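Variant surface glycoprotein MITat 1.13 (Trypanosoma brucei, PDB 6Z8H) probably forms, as a GPI-anchored glycoprotein, the dense surface coat with which the trypanosome evades the immune response of its host. Local coordinates at the interface of chains A and B. Residues are numbered along the deposited sequence; one frame, centred on the assembly and turned at random. Chains: chain A/B, Variant surface glycoprotein MITat 1.13.

The interface of chains A and B. Residues chain A 375-376, 379-380, 383; chain B 73-74, 81, 85, 88.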
# COMPACT_ATOMS: atom_id res chain seq x y z
N ILE A 375 0.72 -8.85 -35.66
CA ILE A 375 -0.38 -9.80 -35.79
C ILE A 375 -1.39 -9.29 -36.82
O ILE A 375 -1.87 -10.04 -37.68
CB ILE A 375 -1.02 -10.05 -34.41
CG1 ILE A 375 -0.06 -10.80 -33.49
CG2 ILE A 375 -2.34 -10.79 -34.55
CD1 ILE A 375 -0.57 -11.04 -32.09
N ALA A 376 -1.77 -8.02 -36.72
CA ALA A 376 -2.71 -7.48 -37.69
C ALA A 376 -2.15 -7.60 -39.11
O ALA A 376 -2.88 -7.95 -40.05
CB ALA A 376 -3.01 -6.03 -37.33
N LEU A 379 -2.19 -11.23 -40.38
CA LEU A 379 -3.52 -11.70 -40.75
C LEU A 379 -3.99 -11.01 -42.03
O LEU A 379 -4.65 -11.64 -42.88
CB LEU A 379 -4.49 -11.48 -39.60
CG LEU A 379 -4.24 -12.27 -38.31
CD1 LEU A 379 -5.12 -11.78 -37.21
CD2 LEU A 379 -4.47 -13.75 -38.55
N LEU A 380 -3.65 -9.73 -42.21
CA LEU A 380 -4.04 -9.04 -43.43
C LEU A 380 -3.35 -9.69 -44.62
O LEU A 380 -3.96 -9.88 -45.68
CB LEU A 380 -3.68 -7.56 -43.33
CG LEU A 380 -4.02 -6.68 -44.54
CD1 LEU A 380 -5.51 -6.76 -44.82
CD2 LEU A 380 -3.57 -5.26 -44.31
N ILE A 383 -5.29 -12.65 -45.65
CA ILE A 383 -6.50 -12.23 -46.36
C ILE A 383 -6.15 -11.81 -47.78
O ILE A 383 -6.81 -12.21 -48.75
CB ILE A 383 -7.20 -11.10 -45.58
CG1 ILE A 383 -7.73 -11.65 -44.26
CG2 ILE A 383 -8.32 -10.49 -46.41
CD1 ILE A 383 -8.08 -10.59 -43.28
N ALA B 73 -9.88 -12.15 -34.33
CA ALA B 73 -9.21 -11.83 -35.58
C ALA B 73 -8.73 -13.10 -36.27
O ALA B 73 -8.80 -13.20 -37.50
CB ALA B 73 -8.07 -10.86 -35.33
N LEU B 74 -8.34 -14.09 -35.51
CA LEU B 74 -7.87 -15.35 -36.09
C LEU B 74 -9.07 -16.17 -36.55
O LEU B 74 -8.95 -16.80 -37.57
CB LEU B 74 -7.08 -16.09 -35.02
CG LEU B 74 -5.66 -16.42 -35.43
CD1 LEU B 74 -5.02 -17.36 -34.42
CD2 LEU B 74 -5.63 -17.05 -36.80
N GLN B 81 -13.12 -9.97 -39.93
CA GLN B 81 -11.69 -9.81 -39.70
C GLN B 81 -11.22 -8.43 -40.10
O GLN B 81 -10.48 -7.78 -39.35
CB GLN B 81 -10.87 -10.83 -40.48
CG GLN B 81 -10.88 -12.24 -39.99
CD GLN B 81 -10.00 -13.13 -40.83
OE1 GLN B 81 -10.17 -13.22 -42.05
NE2 GLN B 81 -9.05 -13.80 -40.19
N LEU B 85 -9.20 -5.86 -37.53
CA LEU B 85 -7.77 -5.58 -37.63
C LEU B 85 -7.39 -4.18 -37.18
O LEU B 85 -6.37 -4.04 -36.50
CB LEU B 85 -7.25 -5.90 -39.04
CG LEU B 85 -7.25 -7.38 -39.48
CD1 LEU B 85 -6.62 -7.49 -40.86
CD2 LEU B 85 -6.60 -8.28 -38.47
N LEU B 88 -7.21 -4.09 -33.42
CA LEU B 88 -6.18 -4.88 -32.77
C LEU B 88 -4.93 -4.06 -32.53
O LEU B 88 -4.39 -4.06 -31.42
CB LEU B 88 -5.93 -6.10 -33.65
CG LEU B 88 -5.31 -7.30 -32.95
CD1 LEU B 88 -5.62 -8.62 -33.67
CD2 LEU B 88 -3.81 -7.13 -32.92
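A:Leu379 and B:Leu85 meet with like first torsions: in each CG stands anti to the carbonyl carbon and beside the backbone N, chi1 -65° in A:Leu379 and -67° in B:Leu85, which directs the fork of A:Leu379 to B:Ala73 and B:Leu74 and that of B:Leu85 to A:Ala376 and A:Leu380. They belong to an A-type variant surface glycoprotein, whose long antiparallel helices, here 34-75 and 78-129, form a hairpin; near its turn, chain B receives helix 368-383 of chain A, the last one modelled. Two-fold symmetry repeats the exchange on the opposite side of the dimer.

A:Leu379 touches both arms of the hairpin: its fork meets helix 34-75 and its CB faces helix 78-129. Its CD1 settles on the methyl CB of B:Ala73 at 3.6 Å, where a small residue allows the leucine to come close to the helix backbone. The other branch, CD2, meets CD2 of B:Leu74 at 3.9 Å, the two side chains set roughly perpendicular to one another. CB of A:Leu379 lies 4.0 Å from CD2 of B:Leu85. That second leucine wedges its own fork between successive turns of helix 368-383: CD1 touches CB of A:Leu380 at 3.8 Å, and CD2 faces CA of A:Ala376, whose short side chain lets the helices approach closely. Midway along helix 368-383, one turn before A:Leu379, the branch methyl CG2 of A:Ile375 meets CD1 of B:Leu88 at 4.0 Å.

At the C-terminal end of that helix, A:Ile383 and B:Gln81 run alongside each other, pointing opposite ways. CD1 of the isoleucine lies 3.6 Å from the amide oxygen OE1 of B:Gln81 and also touches the aliphatic CB, a van der Waals contact. Glutamine suits this border because its methylene groups can pack while its amide serves its own chain: NE2 bonds to the carbonyl O of B:Ala73 at 2.8 Å, nearly straight at 169°. This bond ties the two hairpin helices together beside the turn and fixes the rotation of the amide that the isoleucine packs against.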